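Local coordinates for putative lipoprotein YcdA (Bacillus subtilis subsp. subtilis str. 168, PDB 4R4G) that is of unknown function, a putative membrane-anchored lipoprotein built from an N-terminal immunoglobulin-like domain and an alpha-beta C-terminal domain joined by a kinked helix, at residues P27-K32 and S228-E233; L157-D162 and K218-Q223; G188-S193 and T198-K203. All coordinates share one frame; numbering follows the deposited sequence.

Contact 1: residues P27-K32 and S228-E233; sequences PSKYDK and SISKDE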
loop_
_atom_site.group_PDB
_atom_site.type_symbol
_atom_site.label_atom_id
_atom_site.label_comp_id
_atom_site.label_asym_id
_atom_site.label_seq_id
_atom_site.Cartn_x
_atom_site.Cartn_y
_atom_site.Cartn_z
ATOM N N PRO A 27 11.122 1.259 -2.334
ATOM C CA PRO A 27 12.072 0.165 -2.570
ATOM C C PRO A 27 11.415 -1.180 -2.945
ATOM O O PRO A 27 10.191 -1.360 -2.857
ATOM C CB PRO A 27 12.822 0.063 -1.239
ATOM C CG PRO A 27 11.987 0.768 -0.245
ATOM C CD PRO A 27 11.249 1.809 -0.967
ATOM N N SER A 28 12.249 -2.128 -3.413
ATOM C CA SER A 28 11.833 -3.485 -3.757
ATOM C C SER A 28 11.375 -4.174 -2.474
ATOM O O SER A 28 11.883 -3.803 -1.411
ATOM C CB SER A 28 13.007 -4.234 -4.390
ATOM O OG SER A 28 12.769 -5.621 -4.577
ATOM N N LYS A 29 10.435 -5.169 -2.550
ATOM C CA LYS A 29 9.998 -5.945 -1.364
ATOM C C LYS A 29 11.238 -6.578 -0.694
ATOM O O LYS A 29 11.287 -6.737 0.528
ATOM C CB LYS A 29 8.970 -7.076 -1.719
ATOM C CG LYS A 29 7.809 -6.723 -2.666
ATOM C CD LYS A 29 6.832 -7.890 -2.984
ATOM C CE LYS A 29 5.739 -7.436 -3.953
ATOM N NZ LYS A 29 4.684 -8.467 -4.188
ATOM N N TYR A 30 12.262 -6.884 -1.528
ATOM C CA TYR A 30 13.483 -7.580 -1.169
ATOM C C TYR A 30 14.691 -6.646 -0.978
ATOM O O TYR A 30 15.771 -7.145 -0.644
ATOM C CB TYR A 30 13.762 -8.666 -2.226
ATOM C CG TYR A 30 12.515 -9.461 -2.544
ATOM C CD1 TYR A 30 11.965 -10.332 -1.610
ATOM C CD2 TYR A 30 11.806 -9.241 -3.721
ATOM C CE1 TYR A 30 10.774 -11.006 -1.861
ATOM C CE2 TYR A 30 10.613 -9.913 -3.984
ATOM C CZ TYR A 30 10.100 -10.795 -3.050
ATOM O OH TYR A 30 8.927 -11.475 -3.295
ATOM N N ASP A 31 14.502 -5.303 -1.101
ATOM C CA ASP A 31 15.558 -4.302 -0.876
ATOM C C ASP A 31 15.964 -4.300 0.599
ATOM O O ASP A 31 15.101 -4.221 1.476
ATOM C CB ASP A 31 15.065 -2.902 -1.292
ATOM C CG ASP A 31 16.122 -1.868 -1.668
ATOM O OD1 ASP A 31 17.130 -1.741 -0.920
ATOM O OD2 ASP A 31 15.909 -1.139 -2.683
ATOM N N LYS A 32 17.265 -4.419 0.873
ATOM C CA LYS A 32 17.755 -4.459 2.249
ATOM C C LYS A 32 18.649 -3.251 2.567
ATOM O O LYS A 32 19.052 -3.082 3.720
ATOM C CB LYS A 32 18.494 -5.788 2.530
ATOM C CG LYS A 32 17.582 -7.030 2.572
ATOM C CD LYS A 32 16.560 -7.027 3.730
ATOM C CE LYS A 32 15.437 -8.017 3.514
ATOM N NZ LYS A 32 14.417 -7.949 4.597
ATOM N N SER A 228 5.499 -1.505 -0.931
ATOM C CA SER A 228 6.142 -1.820 -2.216
ATOM C C SER A 228 5.159 -1.796 -3.359
ATOM O O SER A 228 4.008 -2.172 -3.185
ATOM C CB SER A 228 6.819 -3.187 -2.176
ATOM O OG SER A 228 5.965 -4.198 -1.671
ATOM N N ILE A 229 5.603 -1.321 -4.514
ATOM C CA ILE A 229 4.848 -1.297 -5.766
ATOM C C ILE A 229 5.685 -2.030 -6.785
ATOM O O ILE A 229 6.907 -1.820 -6.856
ATOM C CB ILE A 229 4.446 0.115 -6.275
ATOM C CG1 ILE A 229 3.715 0.922 -5.195
ATOM C CG2 ILE A 229 3.628 0.029 -7.597
ATOM C CD1 ILE A 229 3.968 2.345 -5.262
ATOM N N SER A 230 5.030 -2.909 -7.555
ATOM C CA SER A 230 5.666 -3.716 -8.575
ATOM C C SER A 230 4.684 -3.942 -9.704
ATOM O O SER A 230 3.820 -4.827 -9.673
ATOM C CB SER A 230 6.198 -5.030 -7.999
ATOM O OG SER A 230 7.270 -4.833 -7.085
ATOM N N LYS A 231 4.833 -3.073 -10.704
ATOM C CA LYS A 231 4.096 -3.018 -11.955
ATOM C C LYS A 231 2.644 -2.679 -11.652
ATOM O O LYS A 231 2.408 -1.582 -11.146
ATOM C CB LYS A 231 4.297 -4.302 -12.803
ATOM C CG LYS A 231 5.748 -4.481 -13.274
ATOM C CD LYS A 231 5.979 -5.811 -13.971
ATOM C CE LYS A 231 7.374 -5.930 -14.545
ATOM N NZ LYS A 231 7.451 -7.018 -15.560
ATOM N N ASP A 232 1.696 -3.592 -11.906
ATOM C CA ASP A 232 0.272 -3.336 -11.694
ATOM C C ASP A 232 -0.244 -3.792 -10.308
ATOM O O ASP A 232 -1.463 -3.834 -10.096
ATOM C CB ASP A 232 -0.553 -3.978 -12.824
ATOM C CG ASP A 232 -0.834 -3.031 -13.984
ATOM O OD1 ASP A 232 0.087 -2.259 -14.362
ATOM O OD2 ASP A 232 -1.972 -3.055 -14.513
ATOM N N GLU A 233 0.660 -4.081 -9.354
ATOM C CA GLU A 233 0.205 -4.501 -8.037
ATOM C C GLU A 233 1.116 -4.017 -6.906
ATOM O O GLU A 233 2.348 -4.098 -7.008
ATOM C CB GLU A 233 -0.053 -6.028 -7.951
ATOM C CG GLU A 233 1.092 -6.997 -8.220
ATOM C CD GLU A 233 0.710 -8.473 -8.146
ATOM O OE1 GLU A 233 -0.336 -8.863 -8.720
ATOM O OE2 GLU A 233 1.474 -9.242 -7.517
#
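Pro27 meets Ser228 through its backbone: Pro27 O lies 3.9 Å from Ser228 CB, while the pyrrolidine ring rests on Thr34 and Val40 instead. A tetraethylene glycol molecule, probably from the crystallisation liquor, lies close to that ring. Ser28 starts a type I beta turn, closed by Asp31 N to Ser28 O at 3.0 Å, with a weak additional bond from Tyr30 N to Ser28 OG. Lys29, the second residue of the turn, carries the side-chain contact. Its CG stands anti to the carbonyl carbon (chi1 -45°), and from there the chain runs fully extended alongside the strand end. Lys29 CG is 3.3 Å from Ser228 OG and Lys29 CE is 4.4 Å from Ser230 OG, the methylenes passing over Ser228 and approaching Ser230 only loosely. Beyond them Lys29 NZ comes to 4.7 Å from Glu233 OE2, near enough for attraction but not a salt bridge. Tyr30 lays one ring face over Lys29 CB, which sits 3.9 Å above the plane. Asp31 closes the turn and is hydrogen-bonded to Thr74 and Ser33. Across the way, a type II' turn from Ser230 to Glu233 links the two strands of a hairpin, whose Ile235 also touches Lys29. No hydrogen bond crosses between the segments; between them the contact is van der Waals packing of the lysine methylenes against Ser228, more loosely Ser230, probably helped by a weak attraction between Lys29 and Glu233.

Contact 2: residues L157-D162 and K218-Q223; sequences LLFGKD and KNSSIQ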
loop_
_atom_site.group_PDB
_atom_site.type_symbol
_atom_site.label_atom_id
_atom_site.label_comp_id
_atom_site.label_asym_id
_atom_site.label_seq_id
_atom_site.Cartn_x
_atom_site.Cartn_y
_atom_site.Cartn_z
ATOM N N LEU A 157 -16.758 -0.697 3.774
ATOM C CA LEU A 157 -17.083 -2.059 4.183
ATOM C C LEU A 157 -17.118 -2.290 5.652
ATOM O O LEU A 157 -18.019 -2.981 6.113
ATOM C CB LEU A 157 -16.092 -3.078 3.628
ATOM C CG LEU A 157 -15.968 -3.265 2.138
ATOM C CD1 LEU A 157 -14.901 -4.272 1.862
ATOM C CD2 LEU A 157 -17.277 -3.694 1.520
ATOM N N LEU A 158 -16.082 -1.863 6.380
ATOM C CA LEU A 158 -15.973 -2.185 7.799
ATOM C C LEU A 158 -16.536 -1.117 8.710
ATOM O O LEU A 158 -17.125 -1.457 9.734
ATOM C CB LEU A 158 -14.502 -2.459 8.145
ATOM C CG LEU A 158 -13.950 -3.749 7.536
ATOM C CD1 LEU A 158 -12.504 -3.691 7.402
ATOM C CD2 LEU A 158 -14.338 -4.962 8.349
ATOM N N PHE A 159 -16.367 0.155 8.355
ATOM C CA PHE A 159 -16.821 1.247 9.204
ATOM C C PHE A 159 -18.212 1.733 8.864
ATOM O O PHE A 159 -18.780 2.503 9.635
ATOM C CB PHE A 159 -15.834 2.424 9.128
ATOM C CG PHE A 159 -14.442 2.160 9.664
ATOM C CD1 PHE A 159 -14.177 1.045 10.451
ATOM C CD2 PHE A 159 -13.397 3.028 9.380
ATOM C CE1 PHE A 159 -12.897 0.814 10.951
ATOM C CE2 PHE A 159 -12.115 2.785 9.864
ATOM C CZ PHE A 159 -11.875 1.681 10.648
ATOM N N GLY A 160 -18.749 1.313 7.724
ATOM C CA GLY A 160 -20.053 1.765 7.248
ATOM C C GLY A 160 -20.055 3.247 6.898
ATOM O O GLY A 160 -21.109 3.829 6.665
ATOM N N LYS A 161 -18.870 3.866 6.858
ATOM C CA LYS A 161 -18.665 5.276 6.571
ATOM C C LYS A 161 -18.948 5.575 5.102
ATOM O O LYS A 161 -18.815 4.697 4.243
ATOM C CB LYS A 161 -17.209 5.658 6.929
ATOM C CG LYS A 161 -16.994 7.112 7.353
ATOM C CD LYS A 161 -15.562 7.349 7.861
ATOM C CE LYS A 161 -15.169 8.815 7.885
ATOM N NZ LYS A 161 -13.688 9.007 7.933
ATOM N N ASP A 162 -19.371 6.816 4.829
ATOM C CA ASP A 162 -19.571 7.336 3.483
ATOM C C ASP A 162 -18.198 7.732 2.916
ATOM O O ASP A 162 -17.256 7.969 3.690
ATOM C CB ASP A 162 -20.540 8.532 3.502
ATOM C CG ASP A 162 -21.983 8.165 3.210
ATOM O OD1 ASP A 162 -22.208 7.285 2.336
ATOM O OD2 ASP A 162 -22.897 8.799 3.814
ATOM N N LYS A 218 -15.649 3.792 15.282
ATOM C CA LYS A 218 -15.291 4.615 16.437
ATOM C C LYS A 218 -14.196 4.018 17.338
ATOM O O LYS A 218 -13.329 4.748 17.797
ATOM C CB LYS A 218 -16.551 4.850 17.290
ATOM C CG LYS A 218 -17.494 5.885 16.694
ATOM C CD LYS A 218 -18.938 5.749 17.182
ATOM C CE LYS A 218 -19.259 6.489 18.468
ATOM N NZ LYS A 218 -20.651 6.206 18.929
ATOM N N ASN A 219 -14.277 2.721 17.642
ATOM C CA ASN A 219 -13.414 2.063 18.620
ATOM C C ASN A 219 -12.325 1.174 18.005
ATOM O O ASN A 219 -11.742 0.348 18.704
ATOM C CB ASN A 219 -14.284 1.247 19.587
ATOM C CG ASN A 219 -15.541 1.971 20.028
ATOM O OD1 ASN A 219 -15.526 3.194 20.259
ATOM N ND2 ASN A 219 -16.663 1.227 20.121
ATOM N N SER A 220 -12.034 1.343 16.715
ATOM C CA SER A 220 -10.969 0.588 16.057
ATOM C C SER A 220 -10.281 1.514 15.097
ATOM O O SER A 220 -10.865 2.521 14.652
ATOM C CB SER A 220 -11.483 -0.679 15.381
ATOM O OG SER A 220 -11.813 -0.441 14.025
ATOM N N SER A 221 -9.020 1.198 14.810
ATOM C CA SER A 221 -8.206 2.028 13.936
ATOM C C SER A 221 -7.417 1.219 12.930
ATOM O O SER A 221 -7.044 0.074 13.194
ATOM C CB SER A 221 -7.243 2.857 14.772
ATOM O OG SER A 221 -6.690 3.899 13.986
ATOM N N ILE A 222 -7.152 1.837 11.780
ATOM C CA ILE A 222 -6.309 1.292 10.731
ATOM C C ILE A 222 -5.300 2.359 10.290
ATOM O O ILE A 222 -5.663 3.498 9.983
ATOM C CB ILE A 222 -7.088 0.702 9.532
ATOM C CG1 ILE A 222 -6.101 0.222 8.445
ATOM C CG2 ILE A 222 -8.122 1.699 8.960
ATOM C CD1 ILE A 222 -6.629 -0.733 7.382
ATOM N N GLN A 223 -4.031 1.980 10.281
ATOM C CA GLN A 223 -2.951 2.776 9.718
ATOM C C GLN A 223 -2.517 2.011 8.491
ATOM O O GLN A 223 -2.126 0.846 8.624
ATOM C CB GLN A 223 -1.798 2.988 10.717
ATOM C CG GLN A 223 -2.036 4.072 11.770
ATOM C CD GLN A 223 -0.773 4.337 12.566
ATOM O OE1 GLN A 223 -0.592 3.820 13.677
ATOM N NE2 GLN A 223 0.149 5.121 12.001
#
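Phe159 reaches Ser220 and Ile222 across a wide backbone gap: the nearest CA atoms of the two segments, those of Phe159 and Lys218, are 8.1 Å apart. Residues 157-162 leave helix 145-157 and break from helical geometry at Gly160, whose positive phi of 66° suits glycine; residues 218-223 pass from helix 203-219 into strand 221-230. A chi1 of -65° sets the ring of Phe159 beside its own backbone N, and the phenyl group extends toward this helix-to-strand junction and touches it with its far end. Phe159 CE1 approaches Ser220 OG at 3.5 Å, and Phe159 CZ lies 4.1 Å from Ile222 CG2, the methyl branch of an isoleucine that crosses the phenylalanine obliquely. The hydroxyl of Ser220 is not left to the ring alone, because OG is hydrogen-bonded to Leu216 O one turn back in the helix. That bond keeps the hydroxyl of a buried serine paired beside the aromatic ring. Around this small patch, Phe323 lies against both Ser220 and Ile222, Leu319 of helix 314-321 adds to Ile222, and strand 233-244 brings Val243 to Ser220 and Ala238 to Ile222. The phenylalanine thus sits between the loop after helix 145-157 and the start of strand 221-230.

Contact 3: residues G188-S193 and T198-K203; sequences GYLSAS and TYADSK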
loop_
_atom_site.group_PDB
_atom_site.type_symbol
_atom_site.label_atom_id
_atom_site.label_comp_id
_atom_site.label_asym_id
_atom_site.label_seq_id
_atom_site.Cartn_x
_atom_site.Cartn_y
_atom_site.Cartn_z
ATOM N N GLY A 188 -22.092 -15.950 7.336
ATOM C CA GLY A 188 -20.956 -16.438 8.105
ATOM C C GLY A 188 -21.192 -16.386 9.596
ATOM O O GLY A 188 -20.707 -17.255 10.322
ATOM N N TYR A 189 -21.948 -15.366 10.061
ATOM C CA TYR A 189 -22.297 -15.191 11.472
ATOM C C TYR A 189 -23.202 -16.346 11.922
ATOM O O TYR A 189 -22.916 -16.982 12.939
ATOM C CB TYR A 189 -22.966 -13.813 11.736
ATOM C CG TYR A 189 -23.414 -13.644 13.173
ATOM C CD1 TYR A 189 -22.537 -13.176 14.149
ATOM C CD2 TYR A 189 -24.696 -14.017 13.575
ATOM C CE1 TYR A 189 -22.927 -13.075 15.486
ATOM C CE2 TYR A 189 -25.090 -13.934 14.911
ATOM C CZ TYR A 189 -24.205 -13.455 15.862
ATOM O OH TYR A 189 -24.596 -13.365 17.175
ATOM N N LEU A 190 -24.286 -16.605 11.162
ATOM C CA LEU A 190 -25.273 -17.654 11.427
ATOM C C LEU A 190 -24.643 -19.033 11.540
ATOM O O LEU A 190 -24.995 -19.788 12.449
ATOM C CB LEU A 190 -26.333 -17.689 10.326
ATOM C CG LEU A 190 -27.302 -16.535 10.261
ATOM C CD1 LEU A 190 -28.222 -16.704 9.093
ATOM C CD2 LEU A 190 -28.106 -16.410 11.547
ATOM N N SER A 191 -23.723 -19.361 10.614
ATOM C CA SER A 191 -23.031 -20.642 10.594
ATOM C C SER A 191 -22.107 -20.775 11.808
ATOM O O SER A 191 -22.148 -21.812 12.476
ATOM C CB SER A 191 -22.256 -20.817 9.292
ATOM O OG SER A 191 -23.151 -21.040 8.214
ATOM N N ALA A 192 -21.334 -19.706 12.130
ATOM C CA ALA A 192 -20.404 -19.655 13.268
ATOM C C ALA A 192 -21.125 -19.761 14.626
ATOM O O ALA A 192 -20.513 -20.214 15.600
ATOM C CB ALA A 192 -19.578 -18.377 13.222
ATOM N N SER A 193 -22.412 -19.352 14.690
ATOM C CA SER A 193 -23.213 -19.413 15.914
ATOM C C SER A 193 -24.363 -20.454 15.797
ATOM O O SER A 193 -25.329 -20.402 16.563
ATOM C CB SER A 193 -23.755 -18.029 16.261
ATOM O OG SER A 193 -24.657 -17.564 15.272
ATOM N N THR A 198 -32.731 -18.903 8.439
ATOM C CA THR A 198 -33.964 -18.108 8.444
ATOM C C THR A 198 -33.614 -16.646 8.799
ATOM O O THR A 198 -33.898 -15.739 8.008
ATOM C CB THR A 198 -34.995 -18.725 9.428
ATOM O OG1 THR A 198 -34.507 -18.629 10.770
ATOM C CG2 THR A 198 -35.336 -20.182 9.101
ATOM N N TYR A 199 -32.916 -16.449 9.958
ATOM C CA TYR A 199 -32.449 -15.174 10.534
ATOM C C TYR A 199 -31.596 -14.308 9.563
ATOM O O TYR A 199 -31.302 -13.160 9.910
ATOM C CB TYR A 199 -31.602 -15.429 11.808
ATOM C CG TYR A 199 -32.346 -15.850 13.059
ATOM C CD1 TYR A 199 -33.017 -14.914 13.843
ATOM C CD2 TYR A 199 -32.270 -17.159 13.530
ATOM C CE1 TYR A 199 -33.678 -15.290 15.012
ATOM C CE2 TYR A 199 -32.920 -17.545 14.703
ATOM C CZ TYR A 199 -33.622 -16.605 15.441
ATOM O OH TYR A 199 -34.266 -16.972 16.601
ATOM N N ALA A 200 -31.184 -14.857 8.376
ATOM C CA ALA A 200 -30.336 -14.185 7.368
ATOM C C ALA A 200 -30.930 -12.856 6.885
ATOM O O ALA A 200 -30.201 -11.859 6.842
ATOM C CB ALA A 200 -30.079 -15.101 6.180
ATOM N N ASP A 201 -32.243 -12.828 6.541
ATOM C CA ASP A 201 -32.880 -11.585 6.116
ATOM C C ASP A 201 -33.881 -11.167 7.192
ATOM O O ASP A 201 -35.098 -11.281 7.018
ATOM C CB ASP A 201 -33.487 -11.674 4.692
ATOM C CG ASP A 201 -32.505 -11.351 3.546
ATOM O OD1 ASP A 201 -31.560 -10.536 3.762
ATOM O OD2 ASP A 201 -32.709 -11.871 2.425
ATOM N N SER A 202 -33.319 -10.717 8.341
ATOM C CA SER A 202 -34.031 -10.241 9.528
ATOM C C SER A 202 -33.413 -8.953 10.058
ATOM O O SER A 202 -32.212 -8.736 9.897
ATOM C CB SER A 202 -34.029 -11.301 10.628
ATOM O OG SER A 202 -32.767 -11.447 11.254
ATOM N N LYS A 203 -34.236 -8.118 10.716
ATOM C CA LYS A 203 -33.862 -6.847 11.347
ATOM C C LYS A 203 -32.716 -7.079 12.331
ATOM O O LYS A 203 -31.767 -6.301 12.342
ATOM C CB LYS A 203 -35.091 -6.237 12.084
ATOM C CG LYS A 203 -34.945 -4.787 12.601
ATOM C CD LYS A 203 -35.952 -4.466 13.736
ATOM C CE LYS A 203 -36.211 -2.985 13.947
ATOM N NZ LYS A 203 -35.050 -2.271 14.550
#
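Leu190, in the last turn of helix 174-192, packs on Tyr199 and Ala200 in the loop that carries the chain over to helix 203-219. A chi1 of -70° swings its CG to the side of the backbone N, and both methyls reach the loop. They divide the work: Leu190 CD2 meets Tyr199 CB at 3.6 Å, and Leu190 CD1 lies 3.6 Å from Ala200 N and 3.8 Å from Ala200 CB. The leucine and tyrosine side chains cross at about a right angle, and the leucine meets the tyrosine at its CB, while the ring packs instead on Val272, Lys273 and Leu276 of helix 268-283. Leu205 touches both Leu190 and Tyr199. Two consecutive helices are joined here by a short loop, and serines mark both of its ends. As the first helix stops, Tyr189 O accepts from Ser193 N and also from Ser193 OG, each at 3.0 Å; the hydroxyl comes from above the carbonyl plane, 39° out of it. At the start of the second helix Ser202 holds the N-cap position, its OG making a weak bond to Leu205 N while donating to Tyr199 O at 2.6 Å, tilted 28° from that carbonyl plane. The one hydroxyl therefore ties the cap of the new helix back to a residue that packs on Leu190. Ala200 O, for its part, receives a hydrogen bond from Lys186 NZ, reaching over from the preceding helix.

Overall arrangement
Contact 1 is where the two domains meet, a loop of the DUF4352 part against a hairpin end of the DUF5105 part; contacts 2 and 3 lie wholly within the latter. Strand 221-230 starts in contact 2 and ends in contact 1, with the contact centres about 27 Å apart and nearest atoms about 12 Å. Helix 203-219 starts at contact 3 and ends at contact 2; the centres of these contacts are about 22 Å apart, their nearest atoms about 13 Å. From contact 1 to contact 3 the centres span about 41 Å. No active site is known; the tetraethylene glycol beside Pro27 belongs to the surroundings of contact 1.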